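YerB protein (Bacillus subtilis, PDB 2PSB) is a putative membrane lipoprotein of unknown function that interacts with PcrA, an interaction not essential for viability or for repair of UV-induced lesions. Local coordinates at residues A[160-172]-A[276-290]. Sequence-based numbering, arbitrary orientation.
Sequences KLKQETNPLLFQT and RIVPVKDGKWLPFVP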
loop_
_atom_site.group_PDB
_atom_site.type_symbol
_atom_site.label_atom_id
_atom_site.label_comp_id
_atom_site.label_asym_id
_atom_site.label_seq_id
_atom_site.Cartn_x
_atom_site.Cartn_y
_atom_site.Cartn_z
ATOM N N LYS A 160 15.191 -12.198 9.364
ATOM C CA LYS A 160 16.152 -12.025 8.287
ATOM C C LYS A 160 15.861 -10.691 7.600
ATOM O O LYS A 160 14.706 -10.362 7.326
ATOM C CB LYS A 160 16.042 -13.178 7.286
ATOM C CG LYS A 160 14.651 -13.762 7.174
ATOM C CD LYS A 160 14.550 -15.073 7.933
ATOM C CE LYS A 160 13.116 -15.343 8.371
ATOM N NZ LYS A 160 12.686 -14.353 9.396
ATOM N N LEU A 161 16.911 -9.924 7.338
ATOM C CA LEU A 161 16.774 -8.621 6.699
ATOM C C LEU A 161 17.129 -8.680 5.228
ATOM O O LEU A 161 16.870 -7.748 4.479
ATOM C CB LEU A 161 17.676 -7.596 7.397
ATOM C CG LEU A 161 17.253 -7.127 8.793
ATOM C CD1 LEU A 161 18.394 -6.383 9.467
ATOM C CD2 LEU A 161 16.028 -6.229 8.662
ATOM N N LYS A 162 17.734 -9.783 4.815
ATOM C CA LYS A 162 18.120 -9.941 3.427
ATOM C C LYS A 162 17.516 -11.175 2.823
ATOM O O LYS A 162 17.540 -12.240 3.414
ATOM C CB LYS A 162 19.645 -10.006 3.277
ATOM C CG LYS A 162 20.329 -8.659 3.392
ATOM C CD LYS A 162 21.774 -8.730 2.933
ATOM C CE LYS A 162 22.465 -7.387 3.108
ATOM N NZ LYS A 162 21.791 -6.289 2.349
ATOM N N GLN A 163 16.949 -11.005 1.639
ATOM C CA GLN A 163 16.358 -12.099 0.887
ATOM C C GLN A 163 16.021 -11.540 -0.478
ATOM O O GLN A 163 15.862 -10.332 -0.642
ATOM C CB GLN A 163 15.089 -12.638 1.561
ATOM C CG GLN A 163 13.914 -11.692 1.583
ATOM C CD GLN A 163 12.607 -12.402 1.912
ATOM O OE1 GLN A 163 12.535 -13.195 2.862
ATOM N NE2 GLN A 163 11.559 -12.109 1.134
ATOM N N GLU A 164 15.947 -12.416 -1.466
ATOM C CA GLU A 164 15.615 -11.985 -2.808
ATOM C C GLU A 164 14.129 -12.239 -3.001
ATOM O O GLU A 164 13.609 -13.267 -2.565
ATOM C CB GLU A 164 16.436 -12.772 -3.831
ATOM C CG GLU A 164 17.939 -12.591 -3.662
ATOM C CD GLU A 164 18.755 -13.609 -4.444
ATOM O OE1 GLU A 164 18.661 -13.627 -5.691
ATOM O OE2 GLU A 164 19.490 -14.393 -3.803
ATOM N N THR A 165 13.443 -11.299 -3.638
ATOM C CA THR A 165 12.019 -11.459 -3.873
ATOM C C THR A 165 11.763 -11.517 -5.379
ATOM O O THR A 165 12.425 -10.823 -6.161
ATOM C CB THR A 165 11.205 -10.308 -3.198
ATOM O OG1 THR A 165 10.663 -9.436 -4.190
ATOM C CG2 THR A 165 12.098 -9.499 -2.263
ATOM N N ASN A 166 10.832 -12.377 -5.791
ATOM C CA ASN A 166 10.517 -12.507 -7.209
ATOM C C ASN A 166 9.941 -11.182 -7.698
ATOM O O ASN A 166 8.956 -10.675 -7.149
ATOM C CB ASN A 166 9.518 -13.643 -7.448
ATOM C CG ASN A 166 9.451 -14.057 -8.913
ATOM O OD1 ASN A 166 10.467 -14.424 -9.509
ATOM N ND2 ASN A 166 8.258 -13.993 -9.503
ATOM N N PRO A 167 10.559 -10.598 -8.732
ATOM C CA PRO A 167 10.124 -9.318 -9.303
ATOM C C PRO A 167 8.753 -9.328 -9.954
ATOM O O PRO A 167 8.226 -10.379 -10.318
ATOM C CB PRO A 167 11.219 -9.006 -10.316
ATOM C CG PRO A 167 11.627 -10.360 -10.785
ATOM C CD PRO A 167 11.699 -11.146 -9.490
ATOM N N LEU A 168 8.179 -8.140 -10.085
ATOM C CA LEU A 168 6.901 -7.989 -10.745
ATOM C C LEU A 168 7.190 -7.994 -12.241
ATOM O O LEU A 168 8.347 -8.084 -12.657
ATOM C CB LEU A 168 6.238 -6.668 -10.340
ATOM C CG LEU A 168 5.446 -6.659 -9.030
ATOM C CD1 LEU A 168 6.142 -7.489 -7.967
ATOM C CD2 LEU A 168 5.281 -5.217 -8.579
ATOM N N LEU A 169 6.137 -7.905 -13.038
ATOM C CA LEU A 169 6.266 -7.899 -14.481
ATOM C C LEU A 169 6.167 -6.464 -14.968
ATOM O O LEU A 169 5.167 -5.782 -14.720
ATOM C CB LEU A 169 5.157 -8.738 -15.119
ATOM C CG LEU A 169 5.189 -8.867 -16.646
ATOM C CD1 LEU A 169 6.434 -9.645 -17.061
ATOM C CD2 LEU A 169 3.924 -9.572 -17.141
ATOM N N PHE A 170 7.203 -6.019 -15.673
ATOM C CA PHE A 170 7.262 -4.656 -16.193
ATOM C C PHE A 170 7.385 -4.639 -17.713
ATOM O O PHE A 170 7.781 -5.635 -18.321
ATOM C CB PHE A 170 8.450 -3.922 -15.570
ATOM C CG PHE A 170 8.290 -3.662 -14.102
ATOM C CD1 PHE A 170 7.447 -2.649 -13.653
ATOM C CD2 PHE A 170 8.934 -4.459 -13.163
ATOM C CE1 PHE A 170 7.243 -2.435 -12.289
ATOM C CE2 PHE A 170 8.739 -4.253 -11.794
ATOM C CZ PHE A 170 7.892 -3.242 -11.359
ATOM N N GLN A 171 7.041 -3.508 -18.320
ATOM C CA GLN A 171 7.128 -3.371 -19.767
ATOM C C GLN A 171 8.354 -2.565 -20.200
ATOM O O GLN A 171 9.158 -2.136 -19.371
ATOM C CB GLN A 171 5.860 -2.717 -20.317
ATOM C CG GLN A 171 5.550 -1.367 -19.720
ATOM C CD GLN A 171 4.516 -0.613 -20.520
ATOM O OE1 GLN A 171 4.724 -0.315 -21.695
ATOM N NE2 GLN A 171 3.393 -0.298 -19.891
ATOM N N THR A 172 8.493 -2.375 -21.512
ATOM C CA THR A 172 9.605 -1.636 -22.096
ATOM C C THR A 172 9.131 -0.728 -23.227
ATOM O O THR A 172 8.348 0.208 -23.011
ATOM C CB THR A 172 10.685 -2.603 -22.612
ATOM O OG1 THR A 172 11.704 -1.866 -23.297
ATOM C CG2 THR A 172 10.118 -3.506 -23.698
ATOM N N ARG A 276 -0.156 -12.496 -4.730
ATOM C CA ARG A 276 -0.177 -11.177 -5.343
ATOM C C ARG A 276 -1.403 -11.022 -6.232
ATOM O O ARG A 276 -1.881 -11.991 -6.816
ATOM C CB ARG A 276 1.091 -10.954 -6.172
ATOM C CG ARG A 276 2.390 -11.089 -5.376
ATOM C CD ARG A 276 3.622 -10.941 -6.278
ATOM N NE ARG A 276 4.867 -11.155 -5.536
ATOM C CZ ARG A 276 6.085 -11.036 -6.048
ATOM N NH1 ARG A 276 6.254 -10.705 -7.322
ATOM N NH2 ARG A 276 7.138 -11.241 -5.276
ATOM N N ILE A 277 -1.911 -9.797 -6.312
ATOM C CA ILE A 277 -3.061 -9.486 -7.142
ATOM C C ILE A 277 -2.497 -9.146 -8.512
ATOM O O ILE A 277 -1.865 -8.113 -8.706
ATOM C CB ILE A 277 -3.849 -8.304 -6.544
ATOM C CG1 ILE A 277 -4.327 -8.697 -5.143
ATOM C CG2 ILE A 277 -5.013 -7.930 -7.444
ATOM C CD1 ILE A 277 -4.924 -7.558 -4.343
ATOM N N VAL A 278 -2.715 -10.042 -9.462
ATOM C CA VAL A 278 -2.188 -9.851 -10.801
ATOM C C VAL A 278 -3.229 -9.439 -11.822
ATOM O O VAL A 278 -4.220 -10.128 -12.007
ATOM C CB VAL A 278 -1.517 -11.149 -11.305
ATOM C CG1 VAL A 278 -0.785 -10.891 -12.608
ATOM C CG2 VAL A 278 -0.587 -11.697 -10.244
ATOM N N PRO A 279 -3.011 -8.300 -12.504
ATOM C CA PRO A 279 -3.969 -7.847 -13.521
ATOM C C PRO A 279 -3.799 -8.761 -14.740
ATOM O O PRO A 279 -2.681 -8.967 -15.214
ATOM C CB PRO A 279 -3.525 -6.412 -13.800
ATOM C CG PRO A 279 -2.013 -6.490 -13.588
ATOM C CD PRO A 279 -1.890 -7.351 -12.357
ATOM N N VAL A 280 -4.891 -9.336 -15.229
ATOM C CA VAL A 280 -4.797 -10.231 -16.375
ATOM C C VAL A 280 -5.889 -9.929 -17.385
ATOM O O VAL A 280 -7.039 -9.714 -17.019
ATOM C CB VAL A 280 -4.912 -11.711 -15.952
ATOM C CG1 VAL A 280 -3.775 -12.070 -14.991
ATOM C CG2 VAL A 280 -6.251 -11.960 -15.297
ATOM N N LYS A 281 -5.523 -9.911 -18.657
ATOM C CA LYS A 281 -6.484 -9.629 -19.698
ATOM C C LYS A 281 -6.224 -10.469 -20.936
ATOM O O LYS A 281 -5.103 -10.535 -21.435
ATOM C CB LYS A 281 -6.461 -8.134 -20.044
ATOM C CG LYS A 281 -7.755 -7.648 -20.695
ATOM C CD LYS A 281 -8.965 -8.183 -19.927
ATOM C CE LYS A 281 -10.282 -7.798 -20.579
ATOM N NZ LYS A 281 -11.418 -8.595 -20.037
ATOM N N ASP A 282 -7.287 -11.107 -21.414
ATOM C CA ASP A 282 -7.257 -11.967 -22.591
ATOM C C ASP A 282 -6.317 -13.130 -22.396
ATOM O O ASP A 282 -5.608 -13.536 -23.308
ATOM C CB ASP A 282 -6.860 -11.174 -23.838
ATOM C CG ASP A 282 -7.759 -9.980 -24.073
ATOM O OD1 ASP A 282 -8.952 -10.049 -23.707
ATOM O OD2 ASP A 282 -7.269 -8.972 -24.624
ATOM N N GLY A 283 -6.305 -13.659 -21.183
ATOM C CA GLY A 283 -5.454 -14.797 -20.907
ATOM C C GLY A 283 -3.992 -14.497 -20.649
ATOM O O GLY A 283 -3.159 -15.406 -20.681
ATOM N N LYS A 284 -3.663 -13.235 -20.402
ATOM C CA LYS A 284 -2.279 -12.885 -20.112
ATOM C C LYS A 284 -2.148 -11.799 -19.061
ATOM O O LYS A 284 -3.053 -10.993 -18.858
ATOM C CB LYS A 284 -1.545 -12.458 -21.383
ATOM C CG LYS A 284 -2.289 -11.449 -22.231
ATOM C CD LYS A 284 -1.490 -11.080 -23.472
ATOM C CE LYS A 284 -1.092 -12.309 -24.283
ATOM N NZ LYS A 284 -0.341 -11.926 -25.516
ATOM N N TRP A 285 -1.011 -11.810 -18.378
ATOM C CA TRP A 285 -0.702 -10.824 -17.351
ATOM C C TRP A 285 -0.430 -9.497 -18.042
ATOM O O TRP A 285 0.251 -9.452 -19.072
ATOM C CB TRP A 285 0.581 -11.193 -16.605
ATOM C CG TRP A 285 0.556 -12.434 -15.782
ATOM C CD1 TRP A 285 -0.198 -13.561 -15.989
ATOM C CD2 TRP A 285 1.385 -12.707 -14.650
ATOM N NE1 TRP A 285 0.121 -14.516 -15.052
ATOM C CE2 TRP A 285 1.088 -14.020 -14.218
ATOM C CE3 TRP A 285 2.355 -11.966 -13.956
ATOM C CZ2 TRP A 285 1.729 -14.614 -13.117
ATOM C CZ3 TRP A 285 2.994 -12.553 -12.859
ATOM C CH2 TRP A 285 2.675 -13.869 -12.452
ATOM N N LEU A 286 -0.966 -8.420 -17.480
ATOM C CA LEU A 286 -0.706 -7.093 -18.006
ATOM C C LEU A 286 0.523 -6.616 -17.229
ATOM O O LEU A 286 0.580 -6.764 -16.014
ATOM C CB LEU A 286 -1.894 -6.174 -17.730
ATOM C CG LEU A 286 -3.089 -6.422 -18.649
ATOM C CD1 LEU A 286 -4.316 -5.709 -18.112
ATOM C CD2 LEU A 286 -2.744 -5.946 -20.055
ATOM N N PRO A 287 1.537 -6.074 -17.923
ATOM C CA PRO A 287 2.722 -5.608 -17.191
ATOM C C PRO A 287 2.539 -4.195 -16.614
ATOM O O PRO A 287 1.597 -3.488 -16.970
ATOM C CB PRO A 287 3.811 -5.655 -18.256
ATOM C CG PRO A 287 3.072 -5.232 -19.474
ATOM C CD PRO A 287 1.771 -6.028 -19.378
ATOM N N PHE A 288 3.443 -3.801 -15.720
ATOM C CA PHE A 288 3.417 -2.463 -15.122
ATOM C C PHE A 288 4.541 -1.654 -15.749
ATOM O O PHE A 288 5.530 -2.216 -16.239
ATOM C CB PHE A 288 3.689 -2.482 -13.609
ATOM C CG PHE A 288 2.577 -3.048 -12.773
ATOM C CD1 PHE A 288 1.241 -2.769 -13.058
ATOM C CD2 PHE A 288 2.871 -3.832 -11.662
ATOM C CE1 PHE A 288 0.213 -3.270 -12.237
ATOM C CE2 PHE A 288 1.854 -4.333 -10.837
ATOM C CZ PHE A 288 0.526 -4.052 -11.124
ATOM N N VAL A 289 4.382 -0.332 -15.717
ATOM C CA VAL A 289 5.382 0.606 -16.218
ATOM C C VAL A 289 6.422 0.737 -15.104
ATOM O O VAL A 289 6.065 0.883 -13.941
ATOM C CB VAL A 289 4.764 2.018 -16.445
ATOM C CG1 VAL A 289 5.871 3.059 -16.571
ATOM C CG2 VAL A 289 3.872 2.021 -17.687
ATOM N N PRO A 290 7.718 0.704 -15.440
ATOM C CA PRO A 290 8.711 0.836 -14.362
ATOM C C PRO A 290 8.435 2.051 -13.456
ATOM O O PRO A 290 8.159 3.147 -13.940
ATOM C CB PRO A 290 10.029 0.970 -15.120
ATOM C CG PRO A 290 9.787 0.191 -16.375
ATOM C CD PRO A 290 8.370 0.573 -16.756
#
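R276 grips the backbone carbonyl of N166 with both terminal nitrogens, NH1 and NH2 each lying 2.7 Å from N166 O. The oxygen sits in the guanidinium plane, but the grip is asymmetric: NH2 uses a lone pair in the carbonyl plane, whereas NH1 comes from 40° above it. Arginine suits this place because its chain, extended from CG to NE, reaches from strand 276-281 to the loop, while NE still bonds G95 O; bonds from all three nitrogens restrain the group against rotation. A methyl of L168, CD1, approaches NH1 obliquely at 3.3 Å.

Further along, F170 and F288 form a single beta bridge. F288 N donates to L169 O (2.8 Å), nearly straight at 166°, and Q171 N returns a more bent bond to F288 O (2.9 Å). F288 O also receives a CA-H...O contact from F170 CA.

Apolar groups fill in around this bridge. With CG anti to its backbone N (chi1 -178°), L169 brings its branched end to P287 CB and W285 CB. Leucine's fork lets L168 serve two partners, CD2 meeting the F288 ring at its edge. F170's broad ring lays CD1 against F288 CB. P287, whose nitrogen has no hydrogen to donate, offers CG to Q171 CB.

Every hydrogen bond across the contact ends on a main-chain carbonyl, so the irregular loop is held through its backbone, whatever side chains pack around it.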